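Fimbriae-associated protein Fap1 (Streptococcus parasanguinis, PDB 3RGU) probably serves as a cell-wall-anchored fimbrial adhesin in oral biofilm formation, of which this fragment is the helical alpha subdomain of the major non-repeat unit. Local coordinates at residues A[34-38]-A[95-99]; A[59-64]-A[102-108]. One frame throughout, in Å; residues are numbered along the deposited sequence.

How the interactions relate
Both contacts belong to one three-helix bundle and share helix 85-109, which meets helix 32-50 in interaction 1 and helix 54-79 in interaction 2. Their centres lie 13 Å apart. The topology sets the directions: the first and third helices run nearly parallel (27° between the segments), the second and third nearly antiparallel (161°). Interaction 1, about 4 Å from the chain centre, buries 279 Å² mainly through M34, A38, L95 and T99, with no hydrogen bond across it. Interaction 2, about 10 Å out, buries 368 Å² and grades from leucines facing the core to a polar edge formed by the ends of E59, E105 and K108, where a salt bridge forms.

Interaction 1: A[34-38]-A[95-99]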
loop_
_atom_site.group_PDB
_atom_site.type_symbol
_atom_site.label_atom_id
_atom_site.label_comp_id
_atom_site.label_asym_id
_atom_site.label_seq_id
_atom_site.Cartn_x
_atom_site.Cartn_y
_atom_site.Cartn_z
ATOM N N MET A 34 3.089 -6.802 5.434
ATOM C CA MET A 34 2.996 -5.781 4.402
ATOM C C MET A 34 1.616 -5.159 4.465
ATOM O O MET A 34 1.450 -3.941 4.343
ATOM C CB MET A 34 3.232 -6.407 3.028
ATOM C CG MET A 34 3.463 -5.419 1.903
ATOM S SD MET A 34 4.825 -4.265 2.205
ATOM C CE MET A 34 6.206 -5.358 2.588
ATOM N N ILE A 35 0.618 -6.012 4.659
ATOM C CA ILE A 35 -0.751 -5.561 4.834
ATOM C C ILE A 35 -0.907 -4.536 5.958
ATOM O O ILE A 35 -1.537 -3.509 5.763
ATOM C CB ILE A 35 -1.717 -6.737 5.036
ATOM C CG1 ILE A 35 -2.064 -7.328 3.678
ATOM C CG2 ILE A 35 -2.985 -6.273 5.713
ATOM C CD1 ILE A 35 -2.768 -8.642 3.748
ATOM N N SER A 36 -0.329 -4.789 7.120
ATOM C CA SER A 36 -0.508 -3.846 8.199
ATOM C C SER A 36 0.364 -2.600 7.984
ATOM O O SER A 36 0.045 -1.514 8.450
ATOM C CB SER A 36 -0.258 -4.514 9.542
ATOM O OG SER A 36 1.115 -4.786 9.713
ATOM N N GLU A 37 1.439 -2.740 7.233
ATOM C CA GLU A 37 2.241 -1.577 6.887
ATOM C C GLU A 37 1.516 -0.667 5.885
ATOM O O GLU A 37 1.557 0.570 5.986
ATOM C CB GLU A 37 3.569 -2.040 6.316
ATOM C CG GLU A 37 4.611 -0.958 6.121
ATOM C CD GLU A 37 5.893 -1.509 5.482
ATOM O OE1 GLU A 37 6.080 -2.754 5.466
ATOM O OE2 GLU A 37 6.714 -0.699 4.989
ATOM N N ALA A 38 0.841 -1.289 4.926
ATOM C CA ALA A 38 0.132 -0.553 3.897
ATOM C C ALA A 38 -0.987 0.251 4.509
ATOM O O ALA A 38 -1.173 1.411 4.151
ATOM C CB ALA A 38 -0.419 -1.488 2.878
ATOM N N LEU A 95 1.919 -5.163 -3.771
ATOM C CA LEU A 95 1.500 -4.409 -2.607
ATOM C C LEU A 95 2.694 -3.691 -1.987
ATOM O O LEU A 95 2.574 -2.545 -1.551
ATOM C CB LEU A 95 0.794 -5.288 -1.568
ATOM C CG LEU A 95 0.320 -4.492 -0.333
ATOM C CD1 LEU A 95 -0.770 -3.470 -0.691
ATOM C CD2 LEU A 95 -0.148 -5.403 0.802
ATOM N N GLY A 96 3.842 -4.364 -1.969
ATOM C CA GLY A 96 5.062 -3.788 -1.425
ATOM C C GLY A 96 5.493 -2.578 -2.224
ATOM O O GLY A 96 5.783 -1.532 -1.652
ATOM N N ASN A 97 5.511 -2.722 -3.548
ATOM C CA ASN A 97 5.941 -1.656 -4.449
ATOM C C ASN A 97 5.065 -0.433 -4.339
ATOM O O ASN A 97 5.561 0.692 -4.324
ATOM C CB ASN A 97 5.957 -2.144 -5.905
ATOM C CG ASN A 97 7.108 -3.107 -6.200
ATOM O OD1 ASN A 97 8.196 -3.026 -5.601
ATOM N ND2 ASN A 97 6.870 -4.024 -7.137
ATOM N N ASN A 98 3.758 -0.659 -4.265
ATOM C CA ASN A 98 2.808 0.421 -4.063
ATOM C C ASN A 98 3.026 1.139 -2.746
ATOM O O ASN A 98 3.078 2.365 -2.729
ATOM C CB ASN A 98 1.378 -0.082 -4.182
ATOM C CG ASN A 98 0.948 -0.237 -5.620
ATOM O OD1 ASN A 98 1.719 0.035 -6.539
ATOM N ND2 ASN A 98 -0.286 -0.681 -5.830
ATOM N N THR A 99 3.167 0.371 -1.665
ATOM C CA THR A 99 3.456 0.894 -0.329
ATOM C C THR A 99 4.771 1.672 -0.364
ATOM O O THR A 99 4.865 2.768 0.184
ATOM C CB THR A 99 3.596 -0.251 0.681
ATOM O OG1 THR A 99 2.334 -0.903 0.834
ATOM C CG2 THR A 99 3.998 0.259 2.018
#
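This is a helix-helix packing contact near the middle of a three-helix bundle, joining the first part of helix 32-50 to the centre of helix 85-109. The local axes approach to 10.0 Å and cross at 27°, so the helices run roughly parallel; the nearest CA pairs are M34 with G96 (6.5 Å) and A38 with T99 (5.6 Å). The closest meetings involve small residues: M34 SD lies 3.7 Å from G96 CA, and A38 CB 3.5 Å from T99 OG1. L95 fills the space beside them, its CD2 reaching M34 CG at 3.8 Å and I35 CG1 at 4.0 Å, its CD1 reaching A38 CB at 4.1 Å. On the bundle interior I35, A38 and L95 also touch helix 54-79, at I78, L71 and T74. T99 OG1 donates to L95 O in its own helix (2.9 Å), which satisfies the buried hydroxyl without a partner across the interface. With no hydrogen bond or salt bridge between the segments, the contact rests on van der Waals packing, apolar around L95 and edged by E37.

Interaction 2: A[59-64]-A[102-108]; sequences ELMKSL and LGNELIK
Two alpha-helical segments (i to i+4 bonds L64 N to L60 O 2.8 Å, L106 N to L102 O 2.9 Å) pack nearly antiparallel, N-to-C directions 161° apart, axes 9.6 Å at closest approach. The register pairs S63 with L102 (CA-CA 5.6 Å) and L60 with E105 (6.5 Å). L102 (t,p) comes first: its CD1 lies 4.1 Å from L60 CD1, 3.7 Å from S63 OG and 4.3 Å from L64 CB. S63 OG (chi1 p) donates to L60 O (3.2 Å). One turn on, E105 (t,p) lays its CG 3.7 Å from L60 CD1 and 3.8 Å from S63 OG, while its OE1 stands 2.7 Å from OE2 of extended E59 (t,t). L106 CD2 meets L60 CD1 at 4.3 Å. Last, extended K108 places NZ 3.2 Å from E59 OE2, a salt bridge and hydrogen bond at the outer edge. Apolar inside, polar outside, this is a bundle's amphipathic pattern; helix 32-50 closes the inner side, L41 and N42 touching L102.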
loop_
_atom_site.group_PDB
_atom_site.type_symbol
_atom_site.label_atom_id
_atom_site.label_comp_id
_atom_site.label_asym_id
_atom_site.label_seq_id
_atom_site.Cartn_x
_atom_site.Cartn_y
_atom_site.Cartn_z
ATOM N N GLU A 59 -1.482 14.254 -6.631
ATOM C CA GLU A 59 -0.317 13.366 -6.695
ATOM C C GLU A 59 -0.369 12.287 -5.626
ATOM O O GLU A 59 -0.071 11.099 -5.863
ATOM C CB GLU A 59 0.968 14.157 -6.494
ATOM C CG GLU A 59 2.222 13.328 -6.614
ATOM C CD GLU A 59 3.495 14.153 -6.456
ATOM O OE1 GLU A 59 3.409 15.383 -6.214
ATOM O OE2 GLU A 59 4.590 13.558 -6.565
ATOM N N LEU A 60 -0.740 12.722 -4.434
ATOM C CA LEU A 60 -0.813 11.823 -3.320
ATOM C C LEU A 60 -1.970 10.867 -3.560
ATOM O O LEU A 60 -1.856 9.668 -3.354
ATOM C CB LEU A 60 -1.011 12.594 -2.021
ATOM C CG LEU A 60 -1.045 11.724 -0.768
ATOM C CD1 LEU A 60 0.332 11.144 -0.467
ATOM C CD2 LEU A 60 -1.592 12.503 0.424
ATOM N N MET A 61 -3.087 11.409 -4.013
ATOM C CA MET A 61 -4.279 10.609 -4.166
ATOM C C MET A 61 -4.008 9.457 -5.138
ATOM O O MET A 61 -4.437 8.322 -4.894
ATOM C CB MET A 61 -5.463 11.488 -4.583
ATOM C CG MET A 61 -6.802 10.781 -4.705
ATOM S SD MET A 61 -7.372 9.791 -3.292
ATOM C CE MET A 61 -7.382 11.027 -2.010
ATOM N N LYS A 62 -3.255 9.733 -6.203
ATOM C CA LYS A 62 -2.996 8.718 -7.222
ATOM C C LYS A 62 -2.263 7.538 -6.590
ATOM O O LYS A 62 -2.626 6.378 -6.810
ATOM C CB LYS A 62 -2.228 9.278 -8.420
ATOM C CG LYS A 62 -2.988 10.322 -9.251
ATOM C CD LYS A 62 -2.269 10.698 -10.559
ATOM C CE LYS A 62 -2.210 12.217 -10.775
ATOM N NZ LYS A 62 -2.216 12.688 -12.207
ATOM N N SER A 63 -1.274 7.812 -5.752
ATOM C CA SER A 63 -0.579 6.685 -5.155
ATOM C C SER A 63 -1.345 6.077 -4.001
ATOM O O SER A 63 -1.267 4.877 -3.783
ATOM C CB SER A 63 0.870 6.999 -4.784
ATOM O OG SER A 63 0.903 8.089 -3.919
ATOM N N LEU A 64 -2.085 6.896 -3.272
ATOM C CA LEU A 64 -2.898 6.365 -2.197
ATOM C C LEU A 64 -3.949 5.424 -2.756
ATOM O O LEU A 64 -4.062 4.297 -2.290
ATOM C CB LEU A 64 -3.566 7.471 -1.385
ATOM C CG LEU A 64 -4.642 7.008 -0.390
ATOM C CD1 LEU A 64 -4.054 6.220 0.753
ATOM C CD2 LEU A 64 -5.422 8.176 0.145
ATOM N N LEU A 102 4.177 5.127 -2.086
ATOM C CA LEU A 102 3.405 5.992 -1.225
ATOM C C LEU A 102 4.308 6.606 -0.178
ATOM O O LEU A 102 4.170 7.785 0.144
ATOM C CB LEU A 102 2.312 5.191 -0.539
ATOM C CG LEU A 102 1.339 5.945 0.362
ATOM C CD1 LEU A 102 0.618 7.049 -0.415
ATOM C CD2 LEU A 102 0.349 4.965 0.991
ATOM N N GLY A 103 5.235 5.806 0.343
ATOM C CA GLY A 103 6.250 6.288 1.282
ATOM C C GLY A 103 7.035 7.451 0.706
ATOM O O GLY A 103 7.122 8.517 1.310
ATOM N N ASN A 104 7.581 7.261 -0.487
ATOM C CA ASN A 104 8.394 8.304 -1.094
ATOM C C ASN A 104 7.586 9.546 -1.370
ATOM O O ASN A 104 8.094 10.654 -1.241
ATOM C CB ASN A 104 9.079 7.818 -2.373
ATOM C CG ASN A 104 9.949 6.595 -2.141
ATOM O OD1 ASN A 104 10.023 5.718 -2.999
ATOM N ND2 ASN A 104 10.608 6.525 -0.982
ATOM N N GLU A 105 6.324 9.353 -1.739
ATOM C CA GLU A 105 5.426 10.467 -1.985
ATOM C C GLU A 105 5.242 11.262 -0.693
ATOM O O GLU A 105 5.323 12.493 -0.691
ATOM C CB GLU A 105 4.088 9.964 -2.514
ATOM C CG GLU A 105 3.105 11.064 -2.870
ATOM C CD GLU A 105 3.607 11.983 -3.973
ATOM O OE1 GLU A 105 4.259 11.498 -4.925
ATOM O OE2 GLU A 105 3.335 13.199 -3.891
ATOM N N LEU A 106 5.027 10.546 0.406
ATOM C CA LEU A 106 4.879 11.170 1.711
ATOM C C LEU A 106 6.118 11.959 2.141
ATOM O O LEU A 106 6.001 13.078 2.647
ATOM C CB LEU A 106 4.517 10.127 2.762
ATOM C CG LEU A 106 3.036 9.790 2.859
ATOM C CD1 LEU A 106 2.849 8.598 3.786
ATOM C CD2 LEU A 106 2.230 10.993 3.340
ATOM N N ILE A 107 7.291 11.370 1.936
ATOM C CA ILE A 107 8.559 12.034 2.213
ATOM C C ILE A 107 8.748 13.238 1.285
ATOM O O ILE A 107 9.164 14.303 1.720
ATOM C CB ILE A 107 9.738 11.042 2.089
ATOM C CG1 ILE A 107 9.774 10.124 3.310
ATOM C CG2 ILE A 107 11.065 11.765 1.950
ATOM C CD1 ILE A 107 10.504 8.822 3.082
ATOM N N LYS A 108 8.416 13.072 0.011
ATOM C CA LYS A 108 8.554 14.150 -0.961
ATOM C C LYS A 108 7.753 15.418 -0.597
ATOM O O LYS A 108 8.071 16.498 -1.076
ATOM C CB LYS A 108 8.147 13.651 -2.349
ATOM C CG LYS A 108 8.727 14.429 -3.507
ATOM C CD LYS A 108 7.987 14.115 -4.796
ATOM C CE LYS A 108 8.253 15.190 -5.841
ATOM N NZ LYS A 108 7.466 14.955 -7.074
#